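Local structure of ribonuclease (Nicotiana glutinosa, 1IYB) at residues A[9-13]-A[191-195]; A[63-69]-A[111-115]; A[137-143]-A[201-207]. The protein binds guanosine-5'-monophosphate in a guanine-binding pocket and, as a T2-family ribonuclease, probably cleaves RNA. All blocks are in the same frame, centred on the assembly; numbering follows the deposited sequence.

Interaction 1. Residues A[9-13]-A[191-195]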
ATOM      1  N   ASP A   9       5.806 -10.267 -11.488  1.00  8.92           N
ATOM      2  CA  ASP A   9       6.607 -10.534 -12.683  1.00  8.61           C
ATOM      3  C   ASP A   9       8.120 -10.580 -12.458  1.00  8.81           C
ATOM      4  O   ASP A   9       8.798 -11.471 -12.969  1.00 10.65           O
ATOM      5  CB  ASP A   9       6.286  -9.485 -13.751  1.00  9.66           C
ATOM      6  CG  ASP A   9       4.875  -9.621 -14.298  1.00 10.48           C
ATOM      7  OD1 ASP A   9       4.208  -8.581 -14.500  1.00 10.49           O
ATOM      8  OD2 ASP A   9       4.442 -10.773 -14.529  1.00 13.91           O
ATOM      9  N   PHE A  10       8.652  -9.623 -11.701  1.00  7.13           N
ATOM     10  CA  PHE A  10      10.091  -9.563 -11.449  1.00  5.49           C
ATOM     11  C   PHE A  10      10.352  -8.926 -10.086  1.00  5.38           C
ATOM     12  O   PHE A  10       9.412  -8.525  -9.403  1.00  5.51           O
ATOM     13  CB  PHE A  10      10.770  -8.735 -12.549  1.00  6.41           C
ATOM     14  CG  PHE A  10      10.389  -7.280 -12.536  1.00  5.47           C
ATOM     15  CD1 PHE A  10      11.102  -6.363 -11.765  1.00  7.26           C
ATOM     16  CD2 PHE A  10       9.303  -6.823 -13.278  1.00  5.25           C
ATOM     17  CE1 PHE A  10      10.737  -5.015 -11.733  1.00  8.24           C
ATOM     18  CE2 PHE A  10       8.930  -5.481 -13.252  1.00  7.17           C
ATOM     19  CZ  PHE A  10       9.648  -4.573 -12.479  1.00  7.16           C
ATOM     20  N   PHE A  11      11.620  -8.842  -9.684  1.00  5.82           N
ATOM     21  CA  PHE A  11      11.962  -8.218  -8.404  1.00  5.80           C
ATOM     22  C   PHE A  11      12.821  -6.980  -8.596  1.00  6.35           C
ATOM     23  O   PHE A  11      13.613  -6.897  -9.532  1.00  6.21           O
ATOM     24  CB  PHE A  11      12.832  -9.105  -7.499  1.00  6.00           C
ATOM     25  CG  PHE A  11      12.240 -10.425  -7.114  1.00  6.51           C
ATOM     26  CD1 PHE A  11      12.429 -11.548  -7.915  1.00  7.42           C
ATOM     27  CD2 PHE A  11      11.602 -10.577  -5.885  1.00  7.48           C
ATOM     28  CE1 PHE A  11      12.002 -12.807  -7.494  1.00  7.39           C
ATOM     29  CE2 PHE A  11      11.169 -11.830  -5.453  1.00  7.94           C
ATOM     30  CZ  PHE A  11      11.371 -12.948  -6.258  1.00  7.04           C
ATOM     31  N   TYR A  12      12.666  -6.031  -7.683  1.00  6.03           N
ATOM     32  CA  TYR A  12      13.529  -4.856  -7.639  1.00  5.00           C
ATOM     33  C   TYR A  12      14.402  -5.163  -6.425  1.00  6.00           C
ATOM     34  O   TYR A  12      13.871  -5.422  -5.340  1.00  6.70           O
ATOM     35  CB  TYR A  12      12.761  -3.569  -7.320  1.00  6.52           C
ATOM     36  CG  TYR A  12      12.136  -2.841  -8.490  1.00  7.84           C
ATOM     37  CD1 TYR A  12      10.833  -2.361  -8.400  1.00  6.58           C
ATOM     38  CD2 TYR A  12      12.846  -2.601  -9.667  1.00  6.51           C
ATOM     39  CE1 TYR A  12      10.243  -1.665  -9.446  1.00  8.49           C
ATOM     40  CE2 TYR A  12      12.261  -1.899 -10.730  1.00  8.85           C
ATOM     41  CZ  TYR A  12      10.957  -1.438 -10.607  1.00  8.66           C
ATOM     42  OH  TYR A  12      10.345  -0.757 -11.636  1.00 10.24           O
ATOM     43  N   PHE A  13      15.721  -5.190  -6.594  1.00  5.54           N
ATOM     44  CA  PHE A  13      16.602  -5.386  -5.444  1.00  4.51           C
ATOM     45  C   PHE A  13      17.016  -3.952  -5.135  1.00  5.42           C
ATOM     46  O   PHE A  13      17.725  -3.318  -5.922  1.00  6.37           O
ATOM     47  CB  PHE A  13      17.822  -6.244  -5.793  1.00  4.62           C
ATOM     48  CG  PHE A  13      18.829  -6.332  -4.679  1.00  5.15           C
ATOM     49  CD1 PHE A  13      18.453  -6.769  -3.409  1.00  6.08           C
ATOM     50  CD2 PHE A  13      20.149  -5.953  -4.890  1.00  6.07           C
ATOM     51  CE1 PHE A  13      19.381  -6.825  -2.364  1.00  8.09           C
ATOM     52  CE2 PHE A  13      21.082  -6.006  -3.850  1.00  6.50           C
ATOM     53  CZ  PHE A  13      20.699  -6.441  -2.590  1.00  7.93           C
ATOM     54  N   CYS A 191      15.412  -4.018 -16.336  1.00 10.14           N
ATOM     55  CA  CYS A 191      14.134  -3.656 -15.739  1.00 11.05           C
ATOM     56  C   CYS A 191      13.078  -3.372 -16.804  1.00 11.16           C
ATOM     57  O   CYS A 191      13.293  -2.552 -17.691  1.00 11.70           O
ATOM     58  CB  CYS A 191      14.291  -2.418 -14.868  1.00 11.09           C
ATOM     59  SG  CYS A 191      15.256  -2.618 -13.335  1.00 12.60           S
ATOM     60  N   PRO A 192      11.920  -4.049 -16.724  1.00 12.14           N
ATOM     61  CA  PRO A 192      10.844  -3.838 -17.698  1.00 12.87           C
ATOM     62  C   PRO A 192      10.271  -2.427 -17.573  1.00 13.34           C
ATOM     63  O   PRO A 192       9.679  -1.896 -18.514  1.00 13.49           O
ATOM     64  CB  PRO A 192       9.817  -4.906 -17.315  1.00 13.63           C
ATOM     65  CG  PRO A 192      10.655  -5.987 -16.703  1.00 14.39           C
ATOM     66  CD  PRO A 192      11.616  -5.197 -15.853  1.00 11.65           C
ATOM     67  N   ILE A 193      10.453  -1.829 -16.400  1.00 12.82           N
ATOM     68  CA  ILE A 193       9.955  -0.486 -16.123  1.00 13.17           C
ATOM     69  C   ILE A 193      10.700   0.094 -14.921  1.00 14.44           C
ATOM     70  O   ILE A 193      11.163  -0.651 -14.053  1.00 13.86           O
ATOM     71  CB  ILE A 193       8.425  -0.514 -15.838  1.00 14.25           C
ATOM     72  CG1 ILE A 193       7.877   0.911 -15.739  1.00 14.16           C
ATOM     73  CG2 ILE A 193       8.141  -1.296 -14.554  1.00 13.29           C
ATOM     74  CD1 ILE A 193       6.357   0.970 -15.642  1.00 16.28           C
ATOM     75  N   PHE A 194      10.825   1.418 -14.888  1.00 15.82           N
ATOM     76  CA  PHE A 194      11.515   2.125 -13.808  1.00 18.82           C
ATOM     77  C   PHE A 194      10.575   3.105 -13.111  1.00 19.85           C
ATOM     78  O   PHE A 194       9.773   3.773 -13.760  1.00 20.44           O
ATOM     79  CB  PHE A 194      12.699   2.925 -14.361  1.00 19.46           C
ATOM     80  CG  PHE A 194      13.861   2.084 -14.807  1.00 21.06           C
ATOM     81  CD1 PHE A 194      14.661   1.430 -13.878  1.00 22.03           C
ATOM     82  CD2 PHE A 194      14.177   1.977 -16.159  1.00 22.81           C
ATOM     83  CE1 PHE A 194      15.764   0.681 -14.285  1.00 22.29           C
ATOM     84  CE2 PHE A 194      15.278   1.229 -16.577  1.00 23.45           C
ATOM     85  CZ  PHE A 194      16.074   0.581 -15.638  1.00 23.30           C
ATOM     86  N   PRO A 195      10.664   3.207 -11.777  1.00 21.46           N
ATOM     87  CA  PRO A 195       9.792   4.144 -11.060  1.00 22.20           C
ATOM     88  C   PRO A 195      10.328   5.566 -11.246  1.00 22.64           C
ATOM     89  O   PRO A 195      11.445   5.751 -11.734  1.00 21.07           O
ATOM     90  CB  PRO A 195       9.909   3.684  -9.606  1.00 22.98           C
ATOM     91  CG  PRO A 195      10.306   2.236  -9.720  1.00 23.75           C
ATOM     92  CD  PRO A 195      11.309   2.276 -10.840  1.00 22.45           C
TER
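Y12 makes the one hydrogen bond between the two segments: its hydroxyl donates to the backbone carbonyl of I193, with Y12 OH 2.6 Å from I193 O. The acceptor lies in the plane of the phenol ring at its edge. The bond is short, but the hydroxyl stands 49° out of the carbonyl plane and is not on a lone pair.

Two carbon contacts lie beside that bond. P195 CD comes within 3.3 Å of Y12 OH, and I193 CG2 lies 3.7 Å from the same oxygen.

A CH-pi contact joins F10 to P192. P192 CD sits over the centre of the F10 ring, 3.8 Å from the centroid and 12° off the ring normal. F10 takes a first torsion (chi1 67°) that holds CG between its backbone N and carbonyl carbon, and from there the ring presents one face to the proline.

The sulfur-aromatic contact is edge-on, with C191 SG 4.0 Å from Y12 CE2; this sulfur is in a disulfide with C180 of strand 172-182.

A phenylalanine in place of Y12 would probably leave I193 O without its phenolic donor and open a small gap beside P195.

Chemically, alternate aromatic residues of strand 10-16 hold an irregular, proline-containing segment against the four-stranded sheet through ring surfaces and a single hydrogen bond with carbon atoms close by.

Interaction 2. Residues A[63-69]-A[111-115]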
ATOM      1  N   PRO A  63       3.703 -14.929   9.107  1.00 10.38           N
ATOM      2  CA  PRO A  63       4.413 -13.877   9.839  1.00  9.60           C
ATOM      3  C   PRO A  63       5.921 -14.104   9.887  1.00  9.30           C
ATOM      4  O   PRO A  63       6.392 -15.233   9.791  1.00  9.60           O
ATOM      5  CB  PRO A  63       3.770 -13.933  11.222  1.00 10.58           C
ATOM      6  CG  PRO A  63       3.461 -15.377  11.375  1.00 11.17           C
ATOM      7  CD  PRO A  63       2.890 -15.748  10.023  1.00 10.68           C
ATOM      8  N   TYR A  64       6.671 -13.012  10.019  1.00  9.17           N
ATOM      9  CA  TYR A  64       8.123 -13.089  10.106  1.00  9.94           C
ATOM     10  C   TYR A  64       8.498 -13.978  11.292  1.00 10.85           C
ATOM     11  O   TYR A  64       7.912 -13.861  12.373  1.00 11.41           O
ATOM     12  CB  TYR A  64       8.700 -11.684  10.304  1.00  9.54           C
ATOM     13  CG  TYR A  64      10.194 -11.636  10.536  1.00  9.77           C
ATOM     14  CD1 TYR A  64      11.093 -12.005   9.533  1.00  9.24           C
ATOM     15  CD2 TYR A  64      10.710 -11.203  11.756  1.00 11.62           C
ATOM     16  CE1 TYR A  64      12.472 -11.939   9.742  1.00 10.52           C
ATOM     17  CE2 TYR A  64      12.085 -11.134  11.974  1.00 10.14           C
ATOM     18  CZ  TYR A  64      12.958 -11.501  10.965  1.00  9.74           C
ATOM     19  OH  TYR A  64      14.317 -11.416  11.171  1.00 11.64           O
ATOM     20  N   ASP A  65       9.464 -14.866  11.079  1.00 11.54           N
ATOM     21  CA  ASP A  65       9.936 -15.788  12.115  1.00 11.74           C
ATOM     22  C   ASP A  65      11.463 -15.755  12.094  1.00 11.39           C
ATOM     23  O   ASP A  65      12.098 -16.500  11.346  1.00 10.83           O
ATOM     24  CB  ASP A  65       9.437 -17.205  11.814  1.00 13.64           C
ATOM     25  CG  ASP A  65       9.831 -18.207  12.883  1.00 15.86           C
ATOM     26  OD1 ASP A  65       9.520 -19.407  12.711  1.00 16.84           O
ATOM     27  OD2 ASP A  65      10.447 -17.801  13.892  1.00 16.71           O
ATOM     28  N   GLN A  66      12.053 -14.895  12.919  1.00 11.47           N
ATOM     29  CA  GLN A  66      13.503 -14.761  12.935  1.00 11.99           C
ATOM     30  C   GLN A  66      14.267 -16.059  13.190  1.00 12.58           C
ATOM     31  O   GLN A  66      15.412 -16.195  12.768  1.00 11.97           O
ATOM     32  CB  GLN A  66      13.931 -13.680  13.936  1.00 12.43           C
ATOM     33  CG  GLN A  66      15.432 -13.401  13.928  1.00 13.85           C
ATOM     34  CD  GLN A  66      15.785 -11.986  14.361  1.00 15.15           C
ATOM     35  OE1 GLN A  66      16.758 -11.775  15.088  1.00 17.52           O
ATOM     36  NE2 GLN A  66      15.012 -11.010  13.901  1.00 11.22           N
ATOM     37  N   SER A  67      13.643 -17.024  13.859  1.00 13.20           N
ATOM     38  CA  SER A  67      14.329 -18.287  14.122  1.00 14.91           C
ATOM     39  C   SER A  67      14.672 -19.022  12.822  1.00 14.77           C
ATOM     40  O   SER A  67      15.627 -19.798  12.775  1.00 15.81           O
ATOM     41  CB  SER A  67      13.477 -19.191  15.021  1.00 16.53           C
ATOM     42  OG  SER A  67      12.322 -19.653  14.345  1.00 18.81           O
ATOM     43  N   GLN A  68      13.904 -18.764  11.764  1.00 13.21           N
ATOM     44  CA  GLN A  68      14.137 -19.406  10.472  1.00 12.60           C
ATOM     45  C   GLN A  68      15.339 -18.836   9.726  1.00 11.93           C
ATOM     46  O   GLN A  68      15.773 -19.405   8.728  1.00 13.08           O
ATOM     47  CB  GLN A  68      12.888 -19.296   9.585  1.00 12.10           C
ATOM     48  CG  GLN A  68      11.632 -19.872  10.221  1.00 13.61           C
ATOM     49  CD  GLN A  68      10.471 -19.979   9.251  1.00 15.02           C
ATOM     50  OE1 GLN A  68       9.320 -20.137   9.663  1.00 15.95           O
ATOM     51  NE2 GLN A  68      10.766 -19.906   7.959  1.00 11.03           N
ATOM     52  N   VAL A  69      15.875 -17.717  10.203  1.00 12.63           N
ATOM     53  CA  VAL A  69      17.033 -17.099   9.558  1.00 12.91           C
ATOM     54  C   VAL A  69      18.146 -16.787  10.556  1.00 14.29           C
ATOM     55  O   VAL A  69      18.996 -15.932  10.303  1.00 14.53           O
ATOM     56  CB  VAL A  69      16.642 -15.787   8.839  1.00 12.08           C
ATOM     57  CG1 VAL A  69      15.633 -16.078   7.736  1.00 11.35           C
ATOM     58  CG2 VAL A  69      16.073 -14.796   9.833  1.00 11.28           C
ATOM     59  N   GLN A 111      11.225 -17.926   3.956  1.00  8.66           N
ATOM     60  CA  GLN A 111      11.950 -16.864   4.647  1.00  7.87           C
ATOM     61  C   GLN A 111      13.466 -16.960   4.555  1.00  7.32           C
ATOM     62  O   GLN A 111      14.134 -15.971   4.237  1.00  6.92           O
ATOM     63  CB  GLN A 111      11.494 -16.774   6.101  1.00  8.68           C
ATOM     64  CG  GLN A 111      10.071 -16.250   6.195  1.00  9.30           C
ATOM     65  CD  GLN A 111       9.609 -16.006   7.610  1.00 10.06           C
ATOM     66  OE1 GLN A 111      10.323 -15.409   8.416  1.00  9.19           O
ATOM     67  NE2 GLN A 111       8.395 -16.454   7.919  1.00  9.51           N
ATOM     68  N   HIS A 112      14.016 -18.141   4.815  1.00  6.31           N
ATOM     69  CA  HIS A 112      15.463 -18.299   4.740  1.00  8.41           C
ATOM     70  C   HIS A 112      15.967 -17.994   3.330  1.00  8.67           C
ATOM     71  O   HIS A 112      16.974 -17.308   3.160  1.00  8.87           O
ATOM     72  CB  HIS A 112      15.882 -19.717   5.125  1.00  9.10           C
ATOM     73  CG  HIS A 112      17.366 -19.907   5.158  1.00 10.48           C
ATOM     74  ND1 HIS A 112      18.125 -19.661   6.282  1.00 12.46           N
ATOM     75  CD2 HIS A 112      18.239 -20.260   4.185  1.00 10.35           C
ATOM     76  CE1 HIS A 112      19.401 -19.853   5.999  1.00 10.15           C
ATOM     77  NE2 HIS A 112      19.497 -20.217   4.733  1.00 13.92           N
ATOM     78  N   GLY A 113      15.264 -18.508   2.323  1.00  7.38           N
ATOM     79  CA  GLY A 113      15.663 -18.279   0.943  1.00  7.46           C
ATOM     80  C   GLY A 113      15.575 -16.826   0.511  1.00  7.09           C
ATOM     81  O   GLY A 113      16.399 -16.354  -0.274  1.00  6.78           O
ATOM     82  N   TYR A 114      14.569 -16.122   1.021  1.00  5.46           N
ATOM     83  CA  TYR A 114      14.355 -14.714   0.701  1.00  6.49           C
ATOM     84  C   TYR A 114      15.507 -13.861   1.230  1.00  5.33           C
ATOM     85  O   TYR A 114      16.130 -13.105   0.482  1.00  6.39           O
ATOM     86  CB  TYR A 114      13.035 -14.233   1.317  1.00  5.22           C
ATOM     87  CG  TYR A 114      12.747 -12.759   1.116  1.00  5.68           C
ATOM     88  CD1 TYR A 114      12.252 -12.283  -0.099  1.00  5.46           C
ATOM     89  CD2 TYR A 114      12.985 -11.838   2.139  1.00  6.46           C
ATOM     90  CE1 TYR A 114      12.000 -10.920  -0.290  1.00  6.45           C
ATOM     91  CE2 TYR A 114      12.740 -10.479   1.958  1.00  6.66           C
ATOM     92  CZ  TYR A 114      12.247 -10.027   0.743  1.00  7.96           C
ATOM     93  OH  TYR A 114      12.015  -8.680   0.569  1.00 10.05           O
ATOM     94  N   PHE A 115      15.778 -13.968   2.527  1.00  5.94           N
ATOM     95  CA  PHE A 115      16.856 -13.193   3.119  1.00  5.44           C
ATOM     96  C   PHE A 115      18.215 -13.600   2.570  1.00  6.90           C
ATOM     97  O   PHE A 115      19.081 -12.748   2.372  1.00  8.86           O
ATOM     98  CB  PHE A 115      16.811 -13.301   4.646  1.00  6.34           C
ATOM     99  CG  PHE A 115      15.687 -12.516   5.259  1.00  6.43           C
ATOM    100  CD1 PHE A 115      14.457 -13.113   5.531  1.00  6.73           C
ATOM    101  CD2 PHE A 115      15.835 -11.153   5.492  1.00  6.77           C
ATOM    102  CE1 PHE A 115      13.388 -12.354   6.025  1.00  5.23           C
ATOM    103  CE2 PHE A 115      14.777 -10.388   5.982  1.00  9.18           C
ATOM    104  CZ  PHE A 115      13.552 -10.991   6.249  1.00  6.53           C
TER
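Q111, at the start of helix 111-124, grips the backbone of the 63-69 loop with both ends of its amide. The chain runs extended beyond CG (chi2 -174°), which carries the amide out to the loop. Q111 OE1 accepts from D65 N at 2.9 Å, a nearly straight bond (163° at the hydrogen) that lies in the carbonyl plane on a lone pair. Q111 NE2 donates to P63 O at 3.0 Å, but less well: the angle is 138°, and the donor stands above the carbonyl plane of P63.

H112 follows with a weaker hold. Its ND1 donates to Q68 O over 3.4 Å, a weak bond that meets the imidazole at its edge. Beside it V69 CG1 packs 3.7 Å from H112 CA, on the helix backbone itself.

F115, one turn after Q111, supplies the apolar end. Its CZ lies 3.8 Å from Y64 CE1, the two rings meeting obliquely, and its CD1 lies 3.9 Å from V69 CG1. W80 meets the same phenylalanine ring from outside the two segments.

D65 shapes the loop locally with an Asx turn, its OD2 accepting from S67 N. The buried Q111 amide thus has both its oxygen and its nitrogen engaged by main-chain partners two residues apart, which fixes its rotation and ties the loop to the first turn of the helix.

Interaction 3. Residues A[137-143]-A[201-207]. Unlike the reference sequence in segment 137-143: H137 (reference Asn).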
ATOM      1  N   HIS A 137      32.720   9.177  -5.608  1.00 12.88           N
ATOM      2  CA  HIS A 137      32.796   8.918  -4.175  1.00 14.15           C
ATOM      3  C   HIS A 137      31.797   9.700  -3.338  1.00 12.57           C
ATOM      4  O   HIS A 137      31.337  10.775  -3.728  1.00 13.06           O
ATOM      5  CB  HIS A 137      34.204   9.225  -3.652  1.00 17.17           C
ATOM      6  CG  HIS A 137      35.303   8.709  -4.524  1.00 19.40           C
ATOM      7  ND1 HIS A 137      35.872   9.463  -5.528  1.00 22.42           N
ATOM      8  CD2 HIS A 137      35.930   7.510  -4.553  1.00 22.61           C
ATOM      9  CE1 HIS A 137      36.803   8.752  -6.138  1.00 25.89           C
ATOM     10  NE2 HIS A 137      36.858   7.562  -5.567  1.00 25.08           N
ATOM     11  N   PRO A 138      31.443   9.156  -2.162  1.00 13.72           N
ATOM     12  CA  PRO A 138      30.496   9.798  -1.248  1.00 14.25           C
ATOM     13  C   PRO A 138      31.231  10.867  -0.443  1.00 15.51           C
ATOM     14  O   PRO A 138      31.429  10.733   0.767  1.00 15.56           O
ATOM     15  CB  PRO A 138      30.018   8.635  -0.386  1.00 14.27           C
ATOM     16  CG  PRO A 138      31.241   7.788  -0.280  1.00 13.17           C
ATOM     17  CD  PRO A 138      31.787   7.799  -1.697  1.00 14.09           C
ATOM     18  N   ASP A 139      31.638  11.924  -1.140  1.00 16.40           N
ATOM     19  CA  ASP A 139      32.375  13.028  -0.536  1.00 17.31           C
ATOM     20  C   ASP A 139      31.611  14.347  -0.577  1.00 17.82           C
ATOM     21  O   ASP A 139      32.207  15.419  -0.457  1.00 18.17           O
ATOM     22  CB  ASP A 139      33.713  13.207  -1.256  1.00 19.08           C
ATOM     23  CG  ASP A 139      33.559  13.273  -2.767  1.00 21.00           C
ATOM     24  OD1 ASP A 139      32.494  13.723  -3.244  1.00 19.77           O
ATOM     25  OD2 ASP A 139      34.507  12.881  -3.481  1.00 24.88           O
ATOM     26  N   GLY A 140      30.296  14.274  -0.749  1.00 16.12           N
ATOM     27  CA  GLY A 140      29.498  15.483  -0.806  1.00 15.42           C
ATOM     28  C   GLY A 140      29.546  16.163  -2.162  1.00 14.87           C
ATOM     29  O   GLY A 140      28.907  17.194  -2.368  1.00 14.97           O
ATOM     30  N   GLY A 141      30.303  15.587  -3.092  1.00 14.70           N
ATOM     31  CA  GLY A 141      30.407  16.166  -4.419  1.00 14.70           C
ATOM     32  C   GLY A 141      29.185  15.876  -5.269  1.00 15.76           C
ATOM     33  O   GLY A 141      28.312  15.094  -4.874  1.00 15.74           O
ATOM     34  N   PHE A 142      29.105  16.514  -6.433  1.00 15.55           N
ATOM     35  CA  PHE A 142      27.985  16.300  -7.339  1.00 15.26           C
ATOM     36  C   PHE A 142      28.419  15.518  -8.567  1.00 14.90           C
ATOM     37  O   PHE A 142      29.510  15.724  -9.101  1.00 14.83           O
ATOM     38  CB  PHE A 142      27.361  17.636  -7.751  1.00 18.20           C
ATOM     39  CG  PHE A 142      26.564  18.287  -6.659  1.00 19.94           C
ATOM     40  CD1 PHE A 142      27.195  18.798  -5.528  1.00 20.80           C
ATOM     41  CD2 PHE A 142      25.178  18.360  -6.744  1.00 20.54           C
ATOM     42  CE1 PHE A 142      26.455  19.371  -4.497  1.00 21.89           C
ATOM     43  CE2 PHE A 142      24.429  18.932  -5.720  1.00 20.84           C
ATOM     44  CZ  PHE A 142      25.069  19.439  -4.593  1.00 21.69           C
ATOM     45  N   TYR A 143      27.557  14.606  -9.003  1.00 12.60           N
ATOM     46  CA  TYR A 143      27.840  13.765 -10.153  1.00 12.59           C
ATOM     47  C   TYR A 143      26.631  13.716 -11.068  1.00 12.73           C
ATOM     48  O   TYR A 143      25.499  13.885 -10.618  1.00 13.46           O
ATOM     49  CB  TYR A 143      28.194  12.348  -9.688  1.00 12.26           C
ATOM     50  CG  TYR A 143      29.318  12.307  -8.679  1.00 12.55           C
ATOM     51  CD1 TYR A 143      29.076  12.519  -7.320  1.00 12.35           C
ATOM     52  CD2 TYR A 143      30.634  12.107  -9.089  1.00 11.80           C
ATOM     53  CE1 TYR A 143      30.122  12.534  -6.393  1.00 13.07           C
ATOM     54  CE2 TYR A 143      31.683  12.121  -8.174  1.00 11.94           C
ATOM     55  CZ  TYR A 143      31.423  12.335  -6.832  1.00 13.02           C
ATOM     56  OH  TYR A 143      32.464  12.354  -5.933  1.00 13.09           O
ATOM     57  N   SER A 201      19.650  16.450 -13.173  1.00 22.81           N
ATOM     58  CA  SER A 201      20.697  16.014 -14.093  1.00 22.52           C
ATOM     59  C   SER A 201      21.990  15.719 -13.330  1.00 20.94           C
ATOM     60  O   SER A 201      22.750  14.821 -13.699  1.00 20.64           O
ATOM     61  CB  SER A 201      20.947  17.089 -15.156  1.00 23.25           C
ATOM     62  OG  SER A 201      21.295  18.325 -14.556  1.00 28.15           O
ATOM     63  N   SER A 202      22.234  16.489 -12.273  1.00 19.95           N
ATOM     64  CA  SER A 202      23.413  16.302 -11.434  1.00 19.03           C
ATOM     65  C   SER A 202      22.930  16.180  -9.992  1.00 17.47           C
ATOM     66  O   SER A 202      22.084  16.961  -9.547  1.00 17.23           O
ATOM     67  CB  SER A 202      24.371  17.491 -11.565  1.00 20.51           C
ATOM     68  OG  SER A 202      23.791  18.676 -11.052  1.00 25.49           O
ATOM     69  N   ILE A 203      23.464  15.200  -9.270  1.00 14.94           N
ATOM     70  CA  ILE A 203      23.059  14.967  -7.888  1.00 14.19           C
ATOM     71  C   ILE A 203      24.221  14.777  -6.924  1.00 13.39           C
ATOM     72  O   ILE A 203      25.305  14.339  -7.311  1.00 13.08           O
ATOM     73  CB  ILE A 203      22.139  13.731  -7.786  1.00 15.08           C
ATOM     74  CG1 ILE A 203      22.872  12.492  -8.308  1.00 15.54           C
ATOM     75  CG2 ILE A 203      20.857  13.973  -8.570  1.00 16.76           C
ATOM     76  CD1 ILE A 203      22.049  11.207  -8.247  1.00 16.23           C
ATOM     77  N   GLU A 204      23.978  15.099  -5.657  1.00 12.40           N
ATOM     78  CA  GLU A 204      24.993  14.968  -4.621  1.00 13.29           C
ATOM     79  C   GLU A 204      25.089  13.542  -4.088  1.00 11.91           C
ATOM     80  O   GLU A 204      24.096  12.820  -4.032  1.00 11.55           O
ATOM     81  CB  GLU A 204      24.679  15.909  -3.451  1.00 14.78           C
ATOM     82  CG  GLU A 204      25.528  15.635  -2.214  1.00 19.42           C
ATOM     83  CD  GLU A 204      25.042  16.365  -0.976  1.00 22.99           C
ATOM     84  OE1 GLU A 204      23.827  16.310  -0.679  1.00 24.74           O
ATOM     85  OE2 GLU A 204      25.881  16.983  -0.287  1.00 27.00           O
ATOM     86  N   PHE A 205      26.299  13.146  -3.707  1.00 11.43           N
ATOM     87  CA  PHE A 205      26.560  11.830  -3.128  1.00 11.47           C
ATOM     88  C   PHE A 205      27.165  12.216  -1.777  1.00 11.68           C
ATOM     89  O   PHE A 205      28.386  12.280  -1.624  1.00 12.64           O
ATOM     90  CB  PHE A 205      27.570  11.061  -3.996  1.00 11.42           C
ATOM     91  CG  PHE A 205      27.704   9.592  -3.649  1.00  9.74           C
ATOM     92  CD1 PHE A 205      26.844   8.980  -2.738  1.00  9.28           C
ATOM     93  CD2 PHE A 205      28.688   8.818  -4.256  1.00 10.13           C
ATOM     94  CE1 PHE A 205      26.967   7.617  -2.440  1.00  9.56           C
ATOM     95  CE2 PHE A 205      28.822   7.457  -3.968  1.00 10.52           C
ATOM     96  CZ  PHE A 205      27.958   6.857  -3.057  1.00 10.57           C
ATOM     97  N   PRO A 206      26.305  12.485  -0.780  1.00 11.65           N
ATOM     98  CA  PRO A 206      26.724  12.887   0.568  1.00 11.89           C
ATOM     99  C   PRO A 206      27.572  11.903   1.353  1.00 12.65           C
ATOM    100  O   PRO A 206      27.420  10.691   1.238  1.00 13.47           O
ATOM    101  CB  PRO A 206      25.397  13.182   1.263  1.00 13.06           C
ATOM    102  CG  PRO A 206      24.485  12.183   0.653  1.00 12.69           C
ATOM    103  CD  PRO A 206      24.847  12.268  -0.823  1.00 12.81           C
ATOM    104  N   THR A 207      28.476  12.445   2.159  1.00 13.94           N
ATOM    105  CA  THR A 207      29.336  11.621   2.990  1.00 15.39           C
ATOM    106  C   THR A 207      28.460  11.051   4.099  1.00 15.84           C
ATOM    107  O   THR A 207      27.387  11.581   4.379  1.00 18.82           O
ATOM    108  CB  THR A 207      30.436  12.462   3.663  1.00 17.16           C
ATOM    109  OG1 THR A 207      29.829  13.375   4.586  1.00 21.08           O
ATOM    110  CG2 THR A 207      31.215  13.254   2.629  1.00 16.44           C
TER
HETATM  111  O   HOH W   1      28.241  18.223   0.151  1.00 27.58           O
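F205, Y143 and P138 bury the most surface where segments 137-143 and 201-207 pair as a small two-stranded antiparallel sheet. Y143 and I203 form the hydrogen-bonded pair, and the reciprocal bonds Y143 N to I203 O and I203 N to Y143 O both measure 2.8 Å.

The F205 backbone is bonded to the same segment twice. Its N donates to G141 O at 3.0 Å, nearly along the C=O axis, and its O accepts from G140 N at 2.9 Å.

The F205 side chain has CG anti to the backbone N (chi1 -168°), lying alongside P138. P138 CB stands over the centre of the F205 ring, 3.7 Å from the centroid and only 7° off the normal, a clear CH-pi contact. P138 is also the centre of an inverse gamma turn, while W17 meets the F205 ring edge-to-face.

The Y143 ring crosses F205 nearer the backbone, with CE1 3.8 Å from F205 CB. Its hydroxyl reaches back within its own segment and accepts a bond from H137 N, linking the strand to the start of the loop.

F142 and E204 form the non-hydrogen-bonded pair, E204 CB lying over one face of the F142 ring. At the far end of the E204 side chain a water donates to both segments, 2.8 Å from G140 O and 2.7 Å from E204 OE2.

How the interactions relate
From the N terminus, interaction 1 opens first, at strand 10-16 of the four-stranded sheet, and closes only at 191-195, in the loop between strands 172-182 and 202-204, spanning most of the chain. Interaction 2 is nested within that span, joining the 63-69 loop to helix 111-124 and closing before interaction 3 begins. Interaction 3 crosses interaction 1: residues 137-143 precede 191-195, but their partners at 201-207 follow it, forming the small two-stranded sheet near the C terminus. Interactions 2 and 3 lie on opposite sides of the chain's centre, their own centres about 36 Å apart. Interaction 1 approaches interaction 2 to about 5 Å at nearest atoms without touching it.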